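PDB 3LL7: putative methyltransferase from Porphyromonas gingivalis, which probably transfers methyl groups from S-adenosylmethionine to a substrate not yet established, perhaps an RNA. Local coordinates for residues P347-T350 and S351-K354; I106-I109 and A110-K114; S25-R28 and I29-G32; F6-K9 and E10-I14. All coordinates share one frame; numbering follows the deposited sequence.

Contact 1 of 4, residues P347-T350 and S351-K354; sequences PFST and SVLK
V352 folds back over S349 in two overlapping beta turns that carry the chain off the end of strand 337-347, within the THUMP-like part. The turns are closed by V352 N to S349 O (2.8 Å) and L353 N to T350 O, each donor lying above the carbonyl plane by about 50°, as the tight curl demands. The V352 side chain starts with CB near S349 O. From there CG2, set between the backbone N and the carbonyl carbon (chi1 of CG1 -52°), drops to 3.1 Å from S349 O and reaches F348 CD1 at 3.7 Å, while CG1 turns the other way, to P347 O (3.6 Å) and S349 OG. L353 CD2 meets the same ring at its edge, near the plane, 3.8 Å from F348 CE1. F370 packs edge-to-face on F348, and L377 of helix 374-381 covers L353, so the apolar side of the turn faces the domain. On the more exposed side the hydroxyls S349 OG and S351 OG share a hydrogen bond of 3.1 Å. A water donates to T350 O and accepts from K354 N, which lies 2.6 Å from the water oxygen.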
loop_
_atom_site.group_PDB
_atom_site.type_symbol
_atom_site.label_atom_id
_atom_site.label_comp_id
_atom_site.label_asym_id
_atom_site.label_seq_id
_atom_site.Cartn_x
_atom_site.Cartn_y
_atom_site.Cartn_z
ATOM N N PRO A 347 -1.561 31.908 -18.755
ATOM C CA PRO A 347 -2.669 32.339 -17.888
ATOM C C PRO A 347 -3.901 31.617 -18.358
ATOM O O PRO A 347 -4.144 31.570 -19.566
ATOM C CB PRO A 347 -2.801 33.832 -18.196
ATOM C CG PRO A 347 -1.364 34.240 -18.602
ATOM C CD PRO A 347 -0.953 33.055 -19.466
ATOM N N PHE A 348 -4.647 31.014 -17.436
ATOM C CA PHE A 348 -5.776 30.214 -17.867
ATOM C C PHE A 348 -7.050 31.017 -18.030
ATOM O O PHE A 348 -7.405 31.810 -17.151
ATOM C CB PHE A 348 -6.062 29.070 -16.880
ATOM C CG PHE A 348 -7.251 28.243 -17.287
ATOM C CD1 PHE A 348 -7.188 27.442 -18.434
ATOM C CD2 PHE A 348 -8.431 28.303 -16.573
ATOM C CE1 PHE A 348 -8.274 26.700 -18.845
ATOM C CE2 PHE A 348 -9.544 27.542 -16.971
ATOM C CZ PHE A 348 -9.472 26.749 -18.107
ATOM N N SER A 349 -7.769 30.761 -19.120
ATOM C CA SER A 349 -9.181 31.160 -19.213
ATOM C C SER A 349 -9.816 30.177 -20.178
ATOM O O SER A 349 -9.112 29.492 -20.931
ATOM C CB SER A 349 -9.335 32.581 -19.744
ATOM O OG SER A 349 -8.727 32.680 -21.020
ATOM N N THR A 350 -11.145 30.127 -20.173
ATOM C CA THR A 350 -11.863 29.185 -21.021
ATOM C C THR A 350 -11.380 29.325 -22.460
ATOM O O THR A 350 -11.131 28.336 -23.126
ATOM C CB THR A 350 -13.398 29.356 -20.873
ATOM O OG1 THR A 350 -13.744 29.153 -19.501
ATOM C CG2 THR A 350 -14.168 28.321 -21.732
ATOM N N SER A 351 -11.187 30.554 -22.924
ATOM C CA SER A 351 -10.772 30.760 -24.309
ATOM C C SER A 351 -9.411 30.125 -24.649
ATOM O O SER A 351 -9.155 29.818 -25.802
ATOM C CB SER A 351 -10.762 32.261 -24.657
ATOM O OG SER A 351 -9.728 32.888 -23.933
ATOM N N VAL A 352 -8.518 29.917 -23.679
ATOM C CA VAL A 352 -7.221 29.308 -24.058
ATOM C C VAL A 352 -7.310 27.829 -24.394
ATOM O O VAL A 352 -6.435 27.286 -25.085
ATOM C CB VAL A 352 -6.059 29.497 -23.012
ATOM C CG1 VAL A 352 -5.889 30.951 -22.630
ATOM C CG2 VAL A 352 -6.276 28.603 -21.817
ATOM N N LEU A 353 -8.332 27.151 -23.885
ATOM C CA LEU A 353 -8.487 25.702 -24.088
ATOM C C LEU A 353 -8.382 25.266 -25.540
ATOM O O LEU A 353 -7.618 24.335 -25.862
ATOM C CB LEU A 353 -9.826 25.210 -23.504
ATOM C CG LEU A 353 -9.960 25.166 -21.973
ATOM C CD1 LEU A 353 -11.477 25.006 -21.591
ATOM C CD2 LEU A 353 -9.132 24.050 -21.358
ATOM N N LYS A 354 -9.127 25.912 -26.442
ATOM C CA LYS A 354 -9.049 25.496 -27.853
ATOM C C LYS A 354 -7.741 25.920 -28.512
ATOM O O LYS A 354 -7.408 25.475 -29.621
ATOM C CB LYS A 354 -10.284 25.932 -28.658
ATOM C CG LYS A 354 -11.585 25.187 -28.290
ATOM C CD LYS A 354 -11.594 23.705 -28.691
ATOM C CE LYS A 354 -12.975 23.074 -28.433
ATOM N NZ LYS A 354 -13.422 23.184 -26.975
HETATM O O HOH W 1 -11.315 27.293 -25.973
#

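Contact 2 of 4, residues I106-I109 and A110-K114; sequences IDFI and ALMSK. With FMT (formic acid), chain D.
F108 and the selenomethionine M112, one helical turn apart, form the tight side of helix 106-112. Their side chains run side by side and point the same way. M112 CG sits over one face of the F108 ring, shifted toward the rim, in a CH-pi contact 3.8 Å from the ring centroid. The chain then bends at both chi2 and chi3 (-60° and -56°), which leaves SE obliquely above the ring, 4.5 Å from its centroid, a Met-aromatic contact. V97 of strand 96-99 touches M112, and I135 of helix 125-138 touches F108. Here the backbone is regular, with M112 N bonding to F108 O at 2.9 Å in the carbonyl plane. The other side is looser. A110 CB lies near both D107 O and I106 O, and both A110 and S113 are partly exposed. There the S113 N to I109 O bond is weak (121°), and the S113 hydroxyl turns back to A110 O at 2.6 Å. At the N-terminal end D107 N donates to O1 of a formic acid molecule at 3.2 Å, nearly straight, while the D107 carboxylate bonds to Y168 and S79. A glycine-rich loop running into a helix whose N-terminal amide, D107 N, binds a small acid, probably from the crystallisation liquor, inside a beta-alpha-beta unit, resembles the cofactor-binding end of class I methyltransferases, consistent with the putative assignment.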
loop_
_atom_site.group_PDB
_atom_site.type_symbol
_atom_site.label_atom_id
_atom_site.label_comp_id
_atom_site.label_asym_id
_atom_site.label_seq_id
_atom_site.Cartn_x
_atom_site.Cartn_y
_atom_site.Cartn_z
ATOM N N ILE A 106 0.463 -13.830 2.995
ATOM C CA ILE A 106 1.637 -13.186 2.415
ATOM C C ILE A 106 2.331 -12.204 3.368
ATOM O O ILE A 106 3.556 -12.062 3.314
ATOM C CB ILE A 106 1.347 -12.525 1.072
ATOM C CG1 ILE A 106 2.667 -12.120 0.403
ATOM C CG2 ILE A 106 0.391 -11.363 1.262
ATOM C CD1 ILE A 106 2.518 -11.505 -0.960
ATOM N N ASP A 107 1.565 -11.539 4.237
ATOM C CA ASP A 107 2.172 -10.718 5.277
ATOM C C ASP A 107 2.909 -11.622 6.280
ATOM O O ASP A 107 4.035 -11.323 6.673
ATOM C CB ASP A 107 1.107 -9.840 5.964
ATOM C CG ASP A 107 0.602 -8.703 5.056
ATOM O OD1 ASP A 107 1.319 -8.321 4.120
ATOM O OD2 ASP A 107 -0.506 -8.177 5.285
ATOM N N PHE A 108 2.282 -12.727 6.683
ATOM C CA PHE A 108 2.898 -13.631 7.650
ATOM C C PHE A 108 4.207 -14.143 7.074
ATOM O O PHE A 108 5.212 -14.140 7.769
ATOM C CB PHE A 108 1.995 -14.826 7.949
ATOM C CG PHE A 108 2.565 -15.791 8.930
ATOM C CD1 PHE A 108 2.638 -15.461 10.279
ATOM C CD2 PHE A 108 2.969 -17.072 8.527
ATOM C CE1 PHE A 108 3.137 -16.382 11.233
ATOM C CE2 PHE A 108 3.475 -17.995 9.467
ATOM C CZ PHE A 108 3.563 -17.642 10.823
ATOM N N ILE A 109 4.195 -14.526 5.798
ATOM C CA ILE A 109 5.414 -15.013 5.122
ATOM C C ILE A 109 6.516 -13.927 5.132
ATOM O O ILE A 109 7.690 -14.228 5.395
ATOM C CB ILE A 109 5.111 -15.493 3.670
ATOM C CG1 ILE A 109 4.137 -16.690 3.687
ATOM C CG2 ILE A 109 6.394 -15.865 2.909
ATOM C CD1 ILE A 109 4.711 -17.920 4.288
ATOM N N ALA A 110 6.120 -12.670 4.901
ATOM C CA ALA A 110 7.092 -11.561 4.901
ATOM C C ALA A 110 7.693 -11.387 6.287
ATOM O O ALA A 110 8.878 -11.123 6.403
ATOM C CB ALA A 110 6.470 -10.256 4.418
ATOM N N LEU A 111 6.875 -11.532 7.328
ATOM C CA LEU A 111 7.377 -11.496 8.714
ATOM C C LEU A 111 8.336 -12.641 9.003
ATOM O O LEU A 111 9.361 -12.457 9.664
ATOM C CB LEU A 111 6.239 -11.534 9.731
ATOM C CG LEU A 111 5.116 -10.494 9.647
ATOM C CD1 LEU A 111 4.118 -10.805 10.754
ATOM C CD2 LEU A 111 5.636 -9.069 9.744
HETATM N N MSE A 112 8.001 -13.820 8.491
HETATM C CA MSE A 112 8.810 -15.017 8.679
HETATM C C MSE A 112 10.078 -15.074 7.818
HETATM O O MSE A 112 10.901 -15.973 8.005
HETATM C CB MSE A 112 7.940 -16.245 8.418
HETATM C CG MSE A 112 6.811 -16.440 9.429
HETATM SE SE MSE A 112 7.396 -16.667 11.256
HETATM C CE MSE A 112 8.566 -18.174 11.032
ATOM N N SER A 113 10.249 -14.126 6.893
ATOM C CA SER A 113 11.539 -13.965 6.192
ATOM C C SER A 113 12.607 -13.549 7.188
ATOM O O SER A 113 13.795 -13.695 6.920
ATOM C CB SER A 113 11.470 -12.954 5.039
ATOM O OG SER A 113 11.312 -11.617 5.513
ATOM N N LYS A 114 12.176 -13.026 8.335
ATOM C CA LYS A 114 13.108 -12.553 9.369
ATOM C C LYS A 114 12.988 -13.350 10.672
ATOM O O LYS A 114 13.988 -13.776 11.251
ATOM C CB LYS A 114 12.870 -11.063 9.651
ATOM C CG LYS A 114 13.087 -10.120 8.444
ATOM C CD LYS A 114 14.603 -9.909 8.106
ATOM C CE LYS A 114 15.284 -8.905 9.030
ATOM N NZ LYS A 114 14.678 -7.509 9.052
HETATM C C FMT D . -2.345 -11.223 3.637
HETATM O O1 FMT D . -1.617 -11.726 4.491
HETATM O O2 FMT D . -3.079 -11.886 2.901
#

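Contact 3 of 4, residues S25-R28 and I29-G32; sequences SPDR and ILLG
The short helix 26-31 of the N-terminal domain begins with a serine N-cap, and S25 meets the first turn through both its hydroxyl and its carbonyl. S25 OG accepts from R28 N at 3.1 Å. To do so the hydroxyl is swung between the backbone N and the carbonyl carbon (chi1 66°), which turns it back over the helix end. S25 O takes the first regular helical bond, from I29 N at 2.9 Å and nearly straight (167°). P26 fills the first helical position, where the missing N-H costs nothing because no earlier carbonyl within the helix needs it. Its own carbonyl then receives L30 N at 3.2 Å, tilted out of the plane, and D27 O receives L31 N in the same manner. The apolar side chains pack against the carbonyls of this turn. I29 CG1 lies 3.4 Å from S25 O, and the buried I29 side chain also touches I48 of helix 38-57, Y21 and I36. L30 stands off the usual staggered positions (chi1 -99°), with CD1 3.6 Å from P26 O, and L30 touches A45, as does P26. Helix 26-31 thus lies on helix 38-57 through P26, I29 and L30, and R41 adds a hydrogen bond to L30 O. D27 and R28 are exposed, their CB atoms directed away from 29-32, and the R28 chain is extended from CG to NE. The one loose meeting of side chains across the turn is oblique, D27 OD1 lying 4.1 Å from L30 CD2.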
loop_
_atom_site.group_PDB
_atom_site.type_symbol
_atom_site.label_atom_id
_atom_site.label_comp_id
_atom_site.label_asym_id
_atom_site.label_seq_id
_atom_site.Cartn_x
_atom_site.Cartn_y
_atom_site.Cartn_z
ATOM N N SER A 25 -9.706 -25.136 -20.485
ATOM C CA SER A 25 -10.466 -24.011 -19.908
ATOM C C SER A 25 -11.260 -24.529 -18.710
ATOM O O SER A 25 -11.486 -25.746 -18.603
ATOM C CB SER A 25 -11.430 -23.446 -20.943
ATOM O OG SER A 25 -12.423 -24.409 -21.243
ATOM N N PRO A 26 -11.711 -23.633 -17.815
ATOM C CA PRO A 26 -12.531 -24.126 -16.696
ATOM C C PRO A 26 -13.799 -24.876 -17.151
ATOM O O PRO A 26 -14.209 -25.839 -16.506
ATOM C CB PRO A 26 -12.883 -22.832 -15.918
ATOM C CG PRO A 26 -11.735 -21.904 -16.224
ATOM C CD PRO A 26 -11.398 -22.187 -17.669
ATOM N N ASP A 27 -14.414 -24.464 -18.255
ATOM C CA ASP A 27 -15.598 -25.188 -18.726
ATOM C C ASP A 27 -15.219 -26.559 -19.249
ATOM O O ASP A 27 -15.967 -27.533 -19.062
ATOM C CB ASP A 27 -16.382 -24.398 -19.777
ATOM C CG ASP A 27 -17.462 -23.504 -19.154
ATOM O OD1 ASP A 27 -17.570 -23.431 -17.910
ATOM O OD2 ASP A 27 -18.212 -22.850 -19.911
ATOM N N ARG A 28 -14.057 -26.646 -19.894
ATOM C CA ARG A 28 -13.608 -27.953 -20.402
ATOM C C ARG A 28 -13.295 -28.897 -19.245
ATOM O O ARG A 28 -13.654 -30.069 -19.288
ATOM C CB ARG A 28 -12.422 -27.828 -21.358
ATOM C CG ARG A 28 -11.976 -29.180 -21.877
ATOM C CD ARG A 28 -11.154 -29.110 -23.139
ATOM N NE ARG A 28 -10.754 -30.469 -23.520
ATOM C CZ ARG A 28 -10.030 -30.781 -24.591
ATOM N NH1 ARG A 28 -9.576 -29.834 -25.396
ATOM N NH2 ARG A 28 -9.733 -32.046 -24.839
ATOM N N ILE A 29 -12.669 -28.376 -18.185
ATOM C CA ILE A 29 -12.444 -29.177 -16.979
ATOM C C ILE A 29 -13.751 -29.815 -16.525
ATOM O O ILE A 29 -13.827 -31.015 -16.255
ATOM C CB ILE A 29 -11.865 -28.319 -15.832
ATOM C CG1 ILE A 29 -10.444 -27.849 -16.178
ATOM C CG2 ILE A 29 -11.919 -29.086 -14.511
ATOM C CD1 ILE A 29 -9.389 -28.963 -16.281
ATOM N N LEU A 30 -14.791 -28.991 -16.484
ATOM C CA LEU A 30 -16.092 -29.374 -15.970
ATOM C C LEU A 30 -16.813 -30.431 -16.824
ATOM O O LEU A 30 -17.265 -31.458 -16.309
ATOM C CB LEU A 30 -16.964 -28.105 -15.869
ATOM C CG LEU A 30 -17.132 -27.383 -14.533
ATOM C CD1 LEU A 30 -15.865 -27.366 -13.680
ATOM C CD2 LEU A 30 -17.746 -25.951 -14.657
ATOM N N LEU A 31 -16.869 -30.225 -18.132
ATOM C CA LEU A 31 -17.631 -31.127 -18.986
ATOM C C LEU A 31 -16.731 -31.883 -19.950
ATOM O O LEU A 31 -17.211 -32.481 -20.913
ATOM C CB LEU A 31 -18.716 -30.361 -19.761
ATOM C CG LEU A 31 -19.693 -29.491 -18.954
ATOM C CD1 LEU A 31 -20.746 -28.880 -19.871
ATOM C CD2 LEU A 31 -20.351 -30.273 -17.813
ATOM N N GLY A 32 -15.431 -31.872 -19.684
ATOM C CA GLY A 32 -14.474 -32.463 -20.614
ATOM C C GLY A 32 -13.639 -33.650 -20.151
ATOM O O GLY A 32 -13.856 -34.225 -19.079
#

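Contact 4 of 4, residues F6-K9 and E10-I14; sequences FDEK and EILAI
E10 OE1 takes the backbone amide D7 N at 2.9 Å, using the lone pair turned away from its other oxygen. The return bond, E10 N to D7 OD1 at 3.0 Å, meets that oxygen almost head-on and completes a capping box, with D7 as the N-cap of helix 8-20. D7 CG is held between its own N and carbonyl carbon (chi1 64°), which brings OD1 back over the first turn. The D7 and E10 side chains cross at about a right angle, their carboxylate planes 63° apart. E10 OE1 lies at the edge of the F6 ring, near its plane, and E10 OE2 bonds to Y40. Beneath the box, F6 CB touches I11 CG1 at 3.8 Å, the hydrophobic staple that often accompanies such a cap. I14 CD1 stands over the centre of the ring, 3.5 Å from its centroid, a CH-pi contact. A43 of helix 38-57 and Y68 extend this apolar patch. E8 OE2 lies beside L12 CG, while E8 OE1 bonds to H133. D7 OD1 and E10 OE1 approach to 3.4 Å, a meeting of like charges probably eased by the amide donor each oxygen accepts and by the positive end of the helix.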
loop_
_atom_site.group_PDB
_atom_site.type_symbol
_atom_site.label_atom_id
_atom_site.label_comp_id
_atom_site.label_asym_id
_atom_site.label_seq_id
_atom_site.Cartn_x
_atom_site.Cartn_y
_atom_site.Cartn_z
ATOM N N PHE A 6 -11.550 -29.243 1.824
ATOM C CA PHE A 6 -10.648 -30.310 1.413
ATOM C C PHE A 6 -9.600 -30.606 2.464
ATOM O O PHE A 6 -9.148 -29.697 3.147
ATOM C CB PHE A 6 -9.995 -29.932 0.071
ATOM C CG PHE A 6 -10.998 -29.726 -1.025
ATOM C CD1 PHE A 6 -11.080 -28.520 -1.692
ATOM C CD2 PHE A 6 -11.895 -30.753 -1.366
ATOM C CE1 PHE A 6 -12.038 -28.312 -2.682
ATOM C CE2 PHE A 6 -12.858 -30.548 -2.342
ATOM C CZ PHE A 6 -12.926 -29.332 -3.007
ATOM N N ASP A 7 -9.194 -31.866 2.575
ATOM C CA ASP A 7 -8.092 -32.208 3.479
ATOM C C ASP A 7 -6.803 -32.175 2.689
ATOM O O ASP A 7 -6.811 -31.904 1.479
ATOM C CB ASP A 7 -8.298 -33.551 4.211
ATOM C CG ASP A 7 -8.338 -34.765 3.284
ATOM O OD1 ASP A 7 -7.915 -34.718 2.095
ATOM O OD2 ASP A 7 -8.784 -35.832 3.775
ATOM N N GLU A 8 -5.692 -32.439 3.367
ATOM C CA GLU A 8 -4.388 -32.368 2.687
ATOM C C GLU A 8 -4.312 -33.264 1.442
ATOM O O GLU A 8 -3.814 -32.832 0.384
ATOM C CB GLU A 8 -3.264 -32.691 3.677
ATOM C CG GLU A 8 -1.855 -32.792 3.077
ATOM C CD GLU A 8 -1.329 -31.481 2.440
ATOM O OE1 GLU A 8 -1.942 -30.401 2.540
ATOM O OE2 GLU A 8 -0.269 -31.550 1.801
ATOM N N LYS A 9 -4.773 -34.507 1.570
ATOM C CA LYS A 9 -4.724 -35.435 0.438
ATOM C C LYS A 9 -5.494 -34.891 -0.790
ATOM O O LYS A 9 -5.043 -34.999 -1.929
ATOM C CB LYS A 9 -5.302 -36.779 0.907
ATOM C CG LYS A 9 -5.178 -37.905 -0.098
ATOM C CD LYS A 9 -5.705 -39.198 0.584
ATOM C CE LYS A 9 -6.265 -40.163 -0.447
ATOM N NZ LYS A 9 -5.135 -40.768 -1.183
ATOM N N GLU A 10 -6.652 -34.297 -0.547
ATOM C CA GLU A 10 -7.481 -33.743 -1.615
ATOM C C GLU A 10 -6.857 -32.493 -2.223
ATOM O O GLU A 10 -6.891 -32.309 -3.452
ATOM C CB GLU A 10 -8.892 -33.423 -1.100
ATOM C CG GLU A 10 -9.721 -34.672 -0.721
ATOM C CD GLU A 10 -11.002 -34.307 -0.029
ATOM O OE1 GLU A 10 -10.921 -33.588 0.981
ATOM O OE2 GLU A 10 -12.085 -34.724 -0.496
ATOM N N ILE A 11 -6.230 -31.660 -1.380
ATOM C CA ILE A 11 -5.535 -30.461 -1.896
ATOM C C ILE A 11 -4.374 -30.868 -2.778
ATOM O O ILE A 11 -4.198 -30.312 -3.850
ATOM C CB ILE A 11 -5.057 -29.539 -0.746
ATOM C CG1 ILE A 11 -6.296 -28.985 -0.028
ATOM C CG2 ILE A 11 -4.165 -28.374 -1.300
ATOM C CD1 ILE A 11 -6.019 -28.306 1.328
ATOM N N LEU A 12 -3.610 -31.863 -2.351
ATOM C CA LEU A 12 -2.552 -32.374 -3.210
ATOM C C LEU A 12 -3.084 -32.864 -4.559
ATOM O O LEU A 12 -2.474 -32.566 -5.592
ATOM C CB LEU A 12 -1.751 -33.471 -2.515
ATOM C CG LEU A 12 -0.814 -33.017 -1.393
ATOM C CD1 LEU A 12 -0.470 -34.248 -0.515
ATOM C CD2 LEU A 12 0.453 -32.346 -1.933
ATOM N N ALA A 13 -4.193 -33.605 -4.558
ATOM C CA ALA A 13 -4.778 -34.090 -5.810
ATOM C C ALA A 13 -5.247 -32.926 -6.657
ATOM O O ALA A 13 -5.012 -32.897 -7.861
ATOM C CB ALA A 13 -5.949 -35.061 -5.545
ATOM N N ILE A 14 -5.941 -31.966 -6.037
ATOM C CA ILE A 14 -6.478 -30.847 -6.809
ATOM C C ILE A 14 -5.368 -30.059 -7.506
ATOM O O ILE A 14 -5.498 -29.705 -8.700
ATOM C CB ILE A 14 -7.405 -29.942 -5.951
ATOM C CG1 ILE A 14 -8.687 -30.706 -5.636
ATOM C CG2 ILE A 14 -7.696 -28.595 -6.672
ATOM C CD1 ILE A 14 -9.426 -30.153 -4.332
#

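Along the chain the order is contact 4, contact 3, contact 2, contact 1. Contacts 4 and 3 open two consecutive helices, 8-20 and 26-31, in one N-terminal domain; their centres are 20 Å apart, and both pack on helix 38-57. Contact 2 lies deeper, on a helix of the beta-alpha-beta unit in the large mixed sheet, about 24 Å from contact 4 between centres; helix 125-138 touches both. Contact 1 is remote, its centre 53 Å or more from theirs, just past the end of central strand 337-347 of the seven-stranded sheet spanning the ferredoxin-like and THUMP-like parts. The N-terminal helices thus sit beside the probable catalytic domain, while that sheet forms the molecule's far end.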